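Local coordinates for protein farnesyl pyrophosphate synthetase (Staphylococcus aureus, PDB 5H9D) that probably synthesises heptaprenyl diphosphate by magnesium-dependent chain elongation, as a trans-prenyltransferase of the FPP/GGPP synthase family, at residues 105-108 against 109-113; 179-183 against 184-188. All coordinates share one frame; numbering follows the deposited sequence.

Contact 1: residues 105-108 against 109-113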
loop_
_atom_site.group_PDB
_atom_site.type_symbol
_atom_site.label_atom_id
_atom_site.label_comp_id
_atom_site.label_asym_id
_atom_site.label_seq_id
_atom_site.Cartn_x
_atom_site.Cartn_y
_atom_site.Cartn_z
ATOM N N THR A 105 5.443 9.410 -12.903
ATOM C CA THR A 105 4.798 10.252 -11.915
ATOM C C THR A 105 3.976 9.464 -10.893
ATOM O O THR A 105 4.157 9.639 -9.688
ATOM C CB THR A 105 3.907 11.297 -12.607
ATOM O OG1 THR A 105 4.721 12.127 -13.437
ATOM C CG2 THR A 105 3.204 12.176 -11.593
ATOM N N ALA A 106 3.083 8.600 -11.378
ATOM C CA ALA A 106 2.205 7.790 -10.522
ATOM C C ALA A 106 2.972 6.886 -9.577
ATOM O O ALA A 106 2.592 6.697 -8.436
ATOM C CB ALA A 106 1.257 6.949 -11.372
ATOM N N ILE A 107 4.046 6.305 -10.059
ATOM C CA ILE A 107 4.830 5.448 -9.207
ATOM C C ILE A 107 5.437 6.314 -8.101
ATOM O O ILE A 107 5.415 5.946 -6.934
ATOM C CB ILE A 107 5.918 4.736 -10.043
ATOM C CG1 ILE A 107 5.267 3.623 -10.860
ATOM C CG2 ILE A 107 6.992 4.145 -9.161
ATOM C CD1 ILE A 107 6.247 2.942 -11.818
ATOM N N LEU A 108 5.941 7.475 -8.477
ATOM C CA LEU A 108 6.548 8.380 -7.547
ATOM C C LEU A 108 5.542 8.904 -6.546
ATOM O O LEU A 108 5.862 9.018 -5.338
ATOM C CB LEU A 108 7.214 9.549 -8.288
ATOM C CG LEU A 108 8.557 9.287 -8.990
ATOM C CD1 LEU A 108 8.974 10.578 -9.650
ATOM C CD2 LEU A 108 9.659 8.846 -8.014
ATOM N N THR A 109 4.327 9.201 -7.020
ATOM C CA THR A 109 3.296 9.730 -6.130
ATOM C C THR A 109 2.952 8.690 -5.073
ATOM O O THR A 109 2.802 9.015 -3.896
ATOM C CB THR A 109 2.016 10.183 -6.900
ATOM O OG1 THR A 109 2.367 11.102 -7.943
ATOM C CG2 THR A 109 1.110 10.953 -5.971
ATOM N N GLY A 110 2.851 7.435 -5.505
ATOM C CA GLY A 110 2.552 6.346 -4.602
ATOM C C GLY A 110 3.603 6.217 -3.515
ATOM O O GLY A 110 3.254 5.996 -2.354
ATOM N N ASN A 111 4.883 6.339 -3.870
ATOM C CA ASN A 111 5.956 6.241 -2.873
ATOM C C ASN A 111 5.819 7.399 -1.889
ATOM O O ASN A 111 5.967 7.235 -0.653
ATOM C CB ASN A 111 7.342 6.328 -3.519
ATOM C CG ASN A 111 7.601 5.236 -4.526
ATOM O OD1 ASN A 111 7.090 4.128 -4.405
ATOM N ND2 ASN A 111 8.411 5.542 -5.522
ATOM N N PHE A 112 5.549 8.574 -2.455
ATOM C CA PHE A 112 5.367 9.791 -1.679
ATOM C C PHE A 112 4.282 9.586 -0.610
ATOM O O PHE A 112 4.526 9.762 0.576
ATOM C CB PHE A 112 5.010 10.912 -2.672
ATOM C CG PHE A 112 4.634 12.221 -2.049
ATOM C CD1 PHE A 112 5.585 13.014 -1.430
ATOM C CD2 PHE A 112 3.318 12.691 -2.131
ATOM C CE1 PHE A 112 5.238 14.262 -0.904
ATOM C CE2 PHE A 112 2.967 13.925 -1.610
ATOM C CZ PHE A 112 3.930 14.714 -0.996
ATOM N N LEU A 113 3.100 9.181 -1.057
ATOM C CA LEU A 113 1.926 8.974 -0.210
ATOM C C LEU A 113 2.192 7.981 0.886
ATOM O O LEU A 113 1.738 8.133 2.020
ATOM C CB LEU A 113 0.709 8.518 -1.071
ATOM C CG LEU A 113 0.166 9.608 -2.015
ATOM C CD1 LEU A 113 -0.969 9.145 -2.873
ATOM C CD2 LEU A 113 -0.306 10.761 -1.162
#
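Thr105 and Thr109 meet one turn apart in a local, buried i to i+4 contact near the start of helix 103-121. The two side chains lie side by side and point the same way, with Thr105 CG2 3.9 Å from Thr109 OG1; Thr105 OG1 itself is hydrogen-bonded to Asp102 OD1. Thr105 O takes two bonds from the later threonine: the backbone N of Thr109 approaches at 2.7 Å, and OG1 of Thr109 reaches the same oxygen at 2.9 Å from above the carbonyl plane, 52° out of it. Chi1 of -53° sets Thr109 OG1 beside its own backbone N, which lets the buried hydroxyl bond within its own helix. The i to i+4 backbone bonds continue regularly, with Gly110 N bonded to Ala106 O at 3.0 Å and Asn111 N to Ile107 O at 3.1 Å. Ile107 O also accepts from His81 NE2. The Ile107 and Asn111 side chains lie side by side, CG2 of Ile107 4.1 Å from ND2 of Asn111, and that nitrogen bonds Asn105 OD1 of the heptaprenyl diphosphate synthase subunit 1 chain. Around the segment, Ala106, Asn111 and Leu113 touch helix 62-85, Thr109 and Phe112 meet helix 26-38, and Ile107 and Leu108 pack on the subunit 1 chain.

Contact 2: residues 179-183 against 184-188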
loop_
_atom_site.group_PDB
_atom_site.type_symbol
_atom_site.label_atom_id
_atom_site.label_comp_id
_atom_site.label_asym_id
_atom_site.label_seq_id
_atom_site.Cartn_x
_atom_site.Cartn_y
_atom_site.Cartn_z
ATOM N N VAL A 179 -6.297 -0.482 15.774
ATOM C CA VAL A 179 -5.419 0.626 16.114
ATOM C C VAL A 179 -6.233 1.801 16.674
ATOM O O VAL A 179 -5.860 2.444 17.652
ATOM C CB VAL A 179 -4.668 1.099 14.846
ATOM C CG1 VAL A 179 -3.810 2.310 15.164
ATOM C CG2 VAL A 179 -3.825 -0.044 14.276
ATOM N N GLY A 180 -7.363 2.071 16.057
ATOM C CA GLY A 180 -8.172 3.173 16.524
ATOM C C GLY A 180 -8.546 3.031 17.988
ATOM O O GLY A 180 -8.678 4.023 18.712
ATOM N N ALA A 181 -8.735 1.796 18.430
ATOM C CA ALA A 181 -9.091 1.549 19.818
ATOM C C ALA A 181 -7.820 1.595 20.667
ATOM O O ALA A 181 -7.823 2.134 21.773
ATOM C CB ALA A 181 -9.764 0.197 19.939
ATOM N N ILE A 182 -6.734 1.048 20.125
ATOM C CA ILE A 182 -5.467 1.018 20.822
ATOM C C ILE A 182 -4.905 2.400 20.984
ATOM O O ILE A 182 -4.014 2.602 21.808
ATOM C CB ILE A 182 -4.431 0.166 20.088
ATOM C CG1 ILE A 182 -4.880 -1.300 20.098
ATOM C CG2 ILE A 182 -3.040 0.343 20.718
ATOM C CD1 ILE A 182 -3.992 -2.214 19.305
ATOM N N THR A 183 -5.397 3.362 20.208
ATOM C CA THR A 183 -4.882 4.728 20.368
ATOM C C THR A 183 -5.484 5.446 21.585
ATOM O O THR A 183 -4.815 6.263 22.211
ATOM C CB THR A 183 -5.128 5.620 19.116
ATOM O OG1 THR A 183 -6.531 5.825 18.931
ATOM C CG2 THR A 183 -4.540 4.988 17.891
ATOM N N SER A 184 -6.739 5.139 21.910
ATOM C CA SER A 184 -7.432 5.772 23.038
ATOM C C SER A 184 -7.422 4.865 24.270
ATOM O O SER A 184 -8.286 4.950 25.150
ATOM C CB SER A 184 -8.878 6.118 22.648
ATOM O OG SER A 184 -9.611 4.964 22.301
ATOM N N GLN A 185 -6.433 3.985 24.309
ATOM C CA GLN A 185 -6.263 3.058 25.409
ATOM C C GLN A 185 -7.527 2.278 25.796
ATOM O O GLN A 185 -8.065 2.443 26.888
ATOM C CB GLN A 185 -5.715 3.808 26.627
ATOM C CG GLN A 185 -4.534 4.699 26.310
ATOM C CD GLN A 185 -3.661 4.981 27.522
ATOM O OE1 GLN A 185 -2.666 4.280 27.767
ATOM N NE2 GLN A 185 -4.035 6.004 28.296
ATOM N N SER A 186 -8.007 1.438 24.889
ATOM C CA SER A 186 -9.165 0.604 25.179
ATOM C C SER A 186 -8.561 -0.670 25.778
ATOM O O SER A 186 -7.331 -0.793 25.821
ATOM C CB SER A 186 -9.942 0.302 23.896
ATOM O OG SER A 186 -10.665 1.442 23.464
ATOM N N ASP A 187 -9.391 -1.610 26.236
ATOM C CA ASP A 187 -8.853 -2.829 26.840
ATOM C C ASP A 187 -8.930 -4.070 25.984
ATOM O O ASP A 187 -9.795 -4.186 25.118
ATOM C CB ASP A 187 -9.514 -3.101 28.191
ATOM C CG ASP A 187 -10.908 -2.546 28.273
ATOM O OD1 ASP A 187 -11.067 -1.359 27.916
ATOM O OD2 ASP A 187 -11.828 -3.288 28.700
ATOM N N LYS A 188 -8.008 -4.993 26.246
ATOM C CA LYS A 188 -7.903 -6.245 25.521
ATOM C C LYS A 188 -9.184 -6.673 24.805
ATOM O O LYS A 188 -9.163 -6.914 23.603
ATOM C CB LYS A 188 -7.444 -7.366 26.467
ATOM C CG LYS A 188 -7.294 -8.751 25.786
ATOM C CD LYS A 188 -7.349 -9.930 26.788
ATOM C CE LYS A 188 -6.145 -9.947 27.743
ATOM N NZ LYS A 188 -6.230 -11.055 28.743
#
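Ser186 turns its side chain back onto Ala181 where helix 158-183 gives way to the loop before helix 188-215. The close part centres on Ala181 O. Ser186 N bonds it at 3.2 Å, coming from above the carbonyl plane (38° out of it), while Ser184 N makes a weak bond to the same oxygen, also at 3.2 Å. CB of Ser186 lies 4.0 Å from CB of Ala181 and its OG 3.8 Å from that methyl, with Val191 of helix 188-215 packing on both residues; Ser186 OG also makes a weak hydrogen bond to Phe54 O. The buried Ser184 has chi1 of 61°, which folds OG back over the preceding turn, 3.4 Å from Ala181 O; its hydrogen bond goes to Ser52 O, tying the turn to a neighbouring part of the chain. On the loose side, Gln185 starts away from the helix and is exposed, touching Lys56, and the chain beyond it at Asp187 is exposed too. Gln185 takes a left-handed backbone conformation (phi 50°), which reverses the chain and brings Ser186 N round to Ala181 O. That residue and the i+5 to i bond resemble a Schellman motif at the helix C-terminus, with the companion approach, Gln185 N to Ile182 O, long at 3.7 Å.

Contact 1 and contact 2 do not touch: their centres are 31 Å apart and their nearest atoms about 15 Å. Helix 62-85 relates them, since 105-113 packs on its later part, from Met76 to Val84, whereas Thr183 of contact 2 meets its beginning at Gln63, Thr64 and Val67. In this mainly helical prenyltransferase fold the later part probably matters for chemistry, as in relatives: His81 directly precedes what appears to be the first aspartate-rich motif, which in the family binds magnesium and allylic diphosphate. Contact 2 leads instead into helix 188-215, which carries what appears from the sequence to be the second such motif. Of the two, only contact 1 lies at the interface with the subunit 1 chain.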